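Local structure of beta-lactamase Rm3 (Uncultured bacterium, 5IQK) at residues L96-G110 with P123-R135. The protein hydrolyses beta-lactam antibiotics as a zinc-dependent metallo-beta-lactamase of subclass B3, and so probably confers antibiotic resistance. Numbering follows the deposited sequence.
Sequences LVAASPSAALDLASG and PKYPPVKDMRLAR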
loop_
_atom_site.group_PDB
_atom_site.type_symbol
_atom_site.label_atom_id
_atom_site.label_comp_id
_atom_site.label_asym_id
_atom_site.label_seq_id
_atom_site.Cartn_x
_atom_site.Cartn_y
_atom_site.Cartn_z
ATOM N N LEU A 96 14.446 -5.117 -7.734
ATOM C CA LEU A 96 14.472 -5.445 -6.312
ATOM C C LEU A 96 13.187 -5.002 -5.635
ATOM O O LEU A 96 12.554 -4.046 -6.079
ATOM C CB LEU A 96 15.665 -4.797 -5.620
ATOM C CG LEU A 96 17.005 -5.407 -6.010
ATOM C CD1 LEU A 96 18.141 -4.471 -5.646
ATOM C CD2 LEU A 96 17.151 -6.758 -5.323
ATOM N N VAL A 97 12.812 -5.702 -4.566
ATOM C CA VAL A 97 11.641 -5.344 -3.776
ATOM C C VAL A 97 12.073 -4.791 -2.416
ATOM O O VAL A 97 12.876 -5.407 -1.715
ATOM C CB VAL A 97 10.699 -6.556 -3.563
ATOM C CG1 VAL A 97 9.641 -6.231 -2.551
ATOM C CG2 VAL A 97 10.060 -6.981 -4.883
ATOM N N ALA A 98 11.547 -3.631 -2.041
ATOM C CA ALA A 98 11.859 -3.068 -0.730
ATOM C C ALA A 98 10.672 -3.236 0.216
ATOM O O ALA A 98 9.532 -2.932 -0.136
ATOM C CB ALA A 98 12.243 -1.600 -0.850
ATOM N N ALA A 99 10.956 -3.721 1.416
ATOM C CA ALA A 99 9.927 -3.962 2.418
ATOM C C ALA A 99 10.531 -3.804 3.794
ATOM O O ALA A 99 11.753 -3.868 3.944
ATOM C CB ALA A 99 9.329 -5.339 2.255
ATOM N N SER A 100 9.685 -3.624 4.803
ATOM C CA SER A 100 10.174 -3.520 6.180
ATOM C C SER A 100 10.824 -4.832 6.611
ATOM O O SER A 100 10.557 -5.884 6.032
ATOM C CB SER A 100 9.028 -3.169 7.134
ATOM O OG SER A 100 8.126 -4.257 7.253
ATOM N N PRO A 101 11.685 -4.776 7.633
ATOM C CA PRO A 101 12.283 -6.012 8.148
ATOM C C PRO A 101 11.214 -7.046 8.494
ATOM O O PRO A 101 11.360 -8.219 8.151
ATOM C CB PRO A 101 13.030 -5.535 9.390
ATOM C CG PRO A 101 13.439 -4.144 9.027
ATOM C CD PRO A 101 12.290 -3.578 8.240
ATOM N N SER A 102 10.125 -6.605 9.106
ATOM C CA SER A 102 9.064 -7.545 9.481
ATOM C C SER A 102 8.301 -8.064 8.248
ATOM O O SER A 102 8.096 -9.268 8.113
ATOM C CB SER A 102 8.102 -6.906 10.476
ATOM O OG SER A 102 6.991 -7.760 10.706
ATOM N N ALA A 103 7.886 -7.172 7.354
ATOM C CA ALA A 103 7.169 -7.602 6.151
ATOM C C ALA A 103 8.048 -8.511 5.283
ATOM O O ALA A 103 7.563 -9.453 4.659
ATOM C CB ALA A 103 6.688 -6.388 5.339
ATOM N N ALA A 104 9.349 -8.234 5.252
ATOM C CA ALA A 104 10.262 -9.006 4.412
ATOM C C ALA A 104 10.309 -10.465 4.838
ATOM O O ALA A 104 10.560 -11.353 4.019
ATOM C CB ALA A 104 11.660 -8.412 4.453
ATOM N N LEU A 105 10.101 -10.706 6.123
ATOM C CA LEU A 105 10.016 -12.074 6.614
ATOM C C LEU A 105 8.808 -12.773 6.008
ATOM O O LEU A 105 8.907 -13.928 5.585
ATOM C CB LEU A 105 9.938 -12.108 8.138
ATOM C CG LEU A 105 11.183 -11.669 8.906
ATOM C CD1 LEU A 105 10.861 -11.636 10.389
ATOM C CD2 LEU A 105 12.340 -12.607 8.617
ATOM N N ASP A 106 7.669 -12.079 5.961
ATOM C CA ASP A 106 6.478 -12.637 5.310
ATOM C C ASP A 106 6.737 -12.902 3.825
ATOM O O ASP A 106 6.435 -13.984 3.317
ATOM C CB ASP A 106 5.267 -11.702 5.428
ATOM C CG ASP A 106 4.901 -11.367 6.858
ATOM O OD1 ASP A 106 5.340 -12.080 7.780
ATOM O OD2 ASP A 106 4.159 -10.380 7.051
ATOM N N LEU A 107 7.292 -11.906 3.135
ATOM C CA LEU A 107 7.534 -12.008 1.696
ATOM C C LEU A 107 8.447 -13.176 1.353
ATOM O O LEU A 107 8.201 -13.900 0.384
ATOM C CB LEU A 107 8.132 -10.707 1.156
ATOM C CG LEU A 107 7.151 -9.629 0.692
ATOM C CD1 LEU A 107 6.134 -9.248 1.777
ATOM C CD2 LEU A 107 7.936 -8.417 0.215
ATOM N N ALA A 108 9.486 -13.367 2.164
ATOM C CA ALA A 108 10.480 -14.402 1.912
ATOM C C ALA A 108 9.911 -15.818 2.032
ATOM O O ALA A 108 10.369 -16.738 1.347
ATOM C CB ALA A 108 11.679 -14.229 2.860
ATOM N N SER A 109 8.901 -15.995 2.877
ATOM C CA SER A 109 8.335 -17.320 3.086
ATOM C C SER A 109 6.982 -17.472 2.404
ATOM O O SER A 109 6.463 -18.578 2.273
ATOM C CB SER A 109 8.191 -17.607 4.583
ATOM O OG SER A 109 7.279 -16.700 5.179
ATOM N N GLY A 110 6.419 -16.353 1.963
ATOM C CA GLY A 110 5.112 -16.354 1.331
ATOM C C GLY A 110 3.995 -16.600 2.337
ATOM O O GLY A 110 2.904 -17.037 1.970
ATOM N N PRO A 123 -4.095 -17.579 2.926
ATOM C CA PRO A 123 -3.361 -18.582 2.149
ATOM C C PRO A 123 -1.888 -18.229 1.991
ATOM O O PRO A 123 -1.530 -17.053 2.117
ATOM C CB PRO A 123 -4.055 -18.554 0.777
ATOM C CG PRO A 123 -5.327 -17.763 0.963
ATOM C CD PRO A 123 -5.050 -16.824 2.098
ATOM N N LYS A 124 -1.047 -19.223 1.714
ATOM C CA LYS A 124 0.343 -18.951 1.339
ATOM C C LYS A 124 0.357 -18.293 -0.039
ATOM O O LYS A 124 -0.582 -18.474 -0.818
ATOM C CB LYS A 124 1.174 -20.234 1.315
ATOM C CG LYS A 124 1.235 -20.960 2.651
ATOM C CD LYS A 124 2.017 -22.263 2.564
ATOM C CE LYS A 124 1.916 -23.041 3.874
ATOM N NZ LYS A 124 2.911 -24.150 3.985
ATOM N N TYR A 125 1.414 -17.544 -0.343
ATOM C CA TYR A 125 1.571 -16.933 -1.668
ATOM C C TYR A 125 3.020 -17.096 -2.175
ATOM O O TYR A 125 3.901 -17.506 -1.412
ATOM C CB TYR A 125 1.149 -15.452 -1.636
ATOM C CG TYR A 125 1.907 -14.556 -0.664
ATOM C CD1 TYR A 125 3.137 -13.999 -1.011
ATOM C CD2 TYR A 125 1.359 -14.220 0.563
ATOM C CE1 TYR A 125 3.822 -13.161 -0.131
ATOM C CE2 TYR A 125 2.032 -13.387 1.459
ATOM C CZ TYR A 125 3.260 -12.857 1.103
ATOM O OH TYR A 125 3.927 -12.021 1.981
ATOM N N PRO A 126 3.274 -16.793 -3.466
ATOM C CA PRO A 126 4.629 -17.017 -3.987
ATOM C C PRO A 126 5.710 -16.219 -3.262
ATOM O O PRO A 126 5.599 -15.000 -3.149
ATOM C CB PRO A 126 4.514 -16.570 -5.449
ATOM C CG PRO A 126 3.084 -16.807 -5.787
ATOM C CD PRO A 126 2.333 -16.434 -4.547
ATOM N N PRO A 127 6.744 -16.907 -2.756
ATOM C CA PRO A 127 7.813 -16.223 -2.021
ATOM C C PRO A 127 8.583 -15.231 -2.898
ATOM O O PRO A 127 8.821 -15.501 -4.079
ATOM C CB PRO A 127 8.721 -17.374 -1.570
ATOM C CG PRO A 127 7.830 -18.585 -1.581
ATOM C CD PRO A 127 6.933 -18.367 -2.768
ATOM N N VAL A 128 8.984 -14.105 -2.315
ATOM C CA VAL A 128 9.757 -13.111 -3.042
ATOM C C VAL A 128 11.219 -13.415 -2.810
ATOM O O VAL A 128 11.660 -13.548 -1.666
ATOM C CB VAL A 128 9.437 -11.682 -2.600
ATOM C CG1 VAL A 128 10.296 -10.700 -3.388
ATOM C CG2 VAL A 128 7.961 -11.388 -2.812
ATOM N N LYS A 129 11.954 -13.523 -3.910
ATOM C CA LYS A 129 13.316 -14.029 -3.917
ATOM C C LYS A 129 14.345 -12.998 -3.428
ATOM O O LYS A 129 15.165 -13.294 -2.559
ATOM C CB LYS A 129 13.632 -14.515 -5.342
ATOM C CG LYS A 129 14.793 -15.491 -5.492
ATOM C CD LYS A 129 15.096 -15.741 -6.976
ATOM C CE LYS A 129 15.959 -16.981 -7.177
ATOM N NZ LYS A 129 16.523 -17.091 -8.556
ATOM N N ASP A 130 14.303 -11.796 -3.991
ATOM C CA ASP A 130 15.352 -10.799 -3.754
ATOM C C ASP A 130 14.801 -9.500 -3.181
ATOM O O ASP A 130 13.913 -8.880 -3.769
ATOM C CB ASP A 130 16.117 -10.530 -5.045
ATOM C CG ASP A 130 16.777 -11.777 -5.590
ATOM O OD1 ASP A 130 17.538 -12.421 -4.836
ATOM O OD2 ASP A 130 16.526 -12.122 -6.764
ATOM N N MET A 131 15.327 -9.087 -2.031
ATOM C CA MET A 131 14.747 -7.959 -1.303
ATOM C C MET A 131 15.749 -6.994 -0.678
ATOM O O MET A 131 16.888 -7.350 -0.415
ATOM C CB MET A 131 13.829 -8.486 -0.209
ATOM C CG MET A 131 12.557 -9.104 -0.743
ATOM S SD MET A 131 11.490 -9.541 0.609
ATOM C CE MET A 131 12.319 -10.993 1.249
ATOM N N ARG A 132 15.301 -5.764 -0.455
ATOM C CA ARG A 132 16.077 -4.781 0.297
ATOM C C ARG A 132 15.256 -4.305 1.485
ATOM O O ARG A 132 14.076 -4.025 1.351
ATOM C CB ARG A 132 16.474 -3.595 -0.590
ATOM C CG ARG A 132 17.362 -3.972 -1.757
ATOM C CD ARG A 132 18.612 -4.683 -1.255
ATOM N NE ARG A 132 19.460 -5.182 -2.333
ATOM C CZ ARG A 132 20.403 -4.463 -2.933
ATOM N NH1 ARG A 132 20.618 -3.206 -2.563
ATOM N NH2 ARG A 132 21.134 -4.997 -3.902
ATOM N N LEU A 133 15.873 -4.204 2.653
ATOM C CA LEU A 133 15.098 -3.808 3.822
ATOM C C LEU A 133 14.879 -2.298 3.851
ATOM O O LEU A 133 15.821 -1.520 3.661
ATOM C CB LEU A 133 15.799 -4.280 5.095
ATOM C CG LEU A 133 15.925 -5.799 5.184
ATOM C CD1 LEU A 133 16.583 -6.211 6.493
ATOM C CD2 LEU A 133 14.563 -6.448 5.049
ATOM N N ALA A 134 13.635 -1.899 4.091
ATOM C CA ALA A 134 13.259 -0.493 4.205
ATOM C C ALA A 134 12.924 -0.160 5.654
ATOM O O ALA A 134 11.916 -0.618 6.189
ATOM C CB ALA A 134 12.075 -0.178 3.308
ATOM N N ARG A 135 13.769 0.648 6.284
ATOM C CA ARG A 135 13.547 1.026 7.672
ATOM C C ARG A 135 12.916 2.412 7.693
ATOM O O ARG A 135 12.933 3.124 6.682
ATOM C CB ARG A 135 14.875 1.030 8.421
ATOM C CG ARG A 135 15.605 -0.289 8.285
ATOM C CD ARG A 135 16.823 -0.393 9.176
ATOM N NE ARG A 135 17.536 -1.643 8.924
ATOM C CZ ARG A 135 17.271 -2.797 9.522
ATOM N NH1 ARG A 135 16.306 -2.871 10.431
ATOM N NH2 ARG A 135 17.979 -3.875 9.214
HETATM O O HOH W 1 4.778 -19.755 0.283
HETATM O O HOH W 2 0.125 -15.701 3.372
#
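Gly110 lies over one face of the Tyr125 ring: its CA sits 3.8 Å from the ring centroid, 14° off the normal, a CH-pi contact, while its O rests above the same ring, offset toward the rim. A second flat group, the Arg132 guanidinium, carries Leu96 CD1 on one face, 3.5 Å from Arg132 CZ. Both contacts belong to a beta-alpha-beta unit of the metallo-beta-lactamase fold, strand 96-99, helix 101-109 and strand 131-133, the last forming an outer edge of its sheet. Parallel pairing is evident from Arg132 N donating to Val97 O (2.8 Å) and Ala99 N to Arg132 O. Ala134 N continues the pattern by donating to Ala99 O.

Between strand and helix, Met131 supplies the filling. Met131 SD lies 3.6 Å from Leu107 CB, and the bend at chi3 (-74°) then turns CE to Ala108 CB; Leu133 CD2 meets Ala104 CB at 3.6 Å. Leu107 and Val128 run side by side, pointing the same way, and Val128 CG1 crosses to Val97 CG2.

At its start the helix is capped by Ser100 OG, which accepts from Ala103 N and is also hydrogen-bonded to Gly158 O. At its far end Val128 N donates to Leu107 O, with an N-H...O angle of 171°. The Tyr125 hydroxyl bonds Gly78 O, next to the zinc ligands His77 and His79, linking this ring to the metal-site loop. Gly110, with positive phi, leaves the helix and offers O to Tyr125 N at 2.8 Å, in the carbonyl plane on a lone pair.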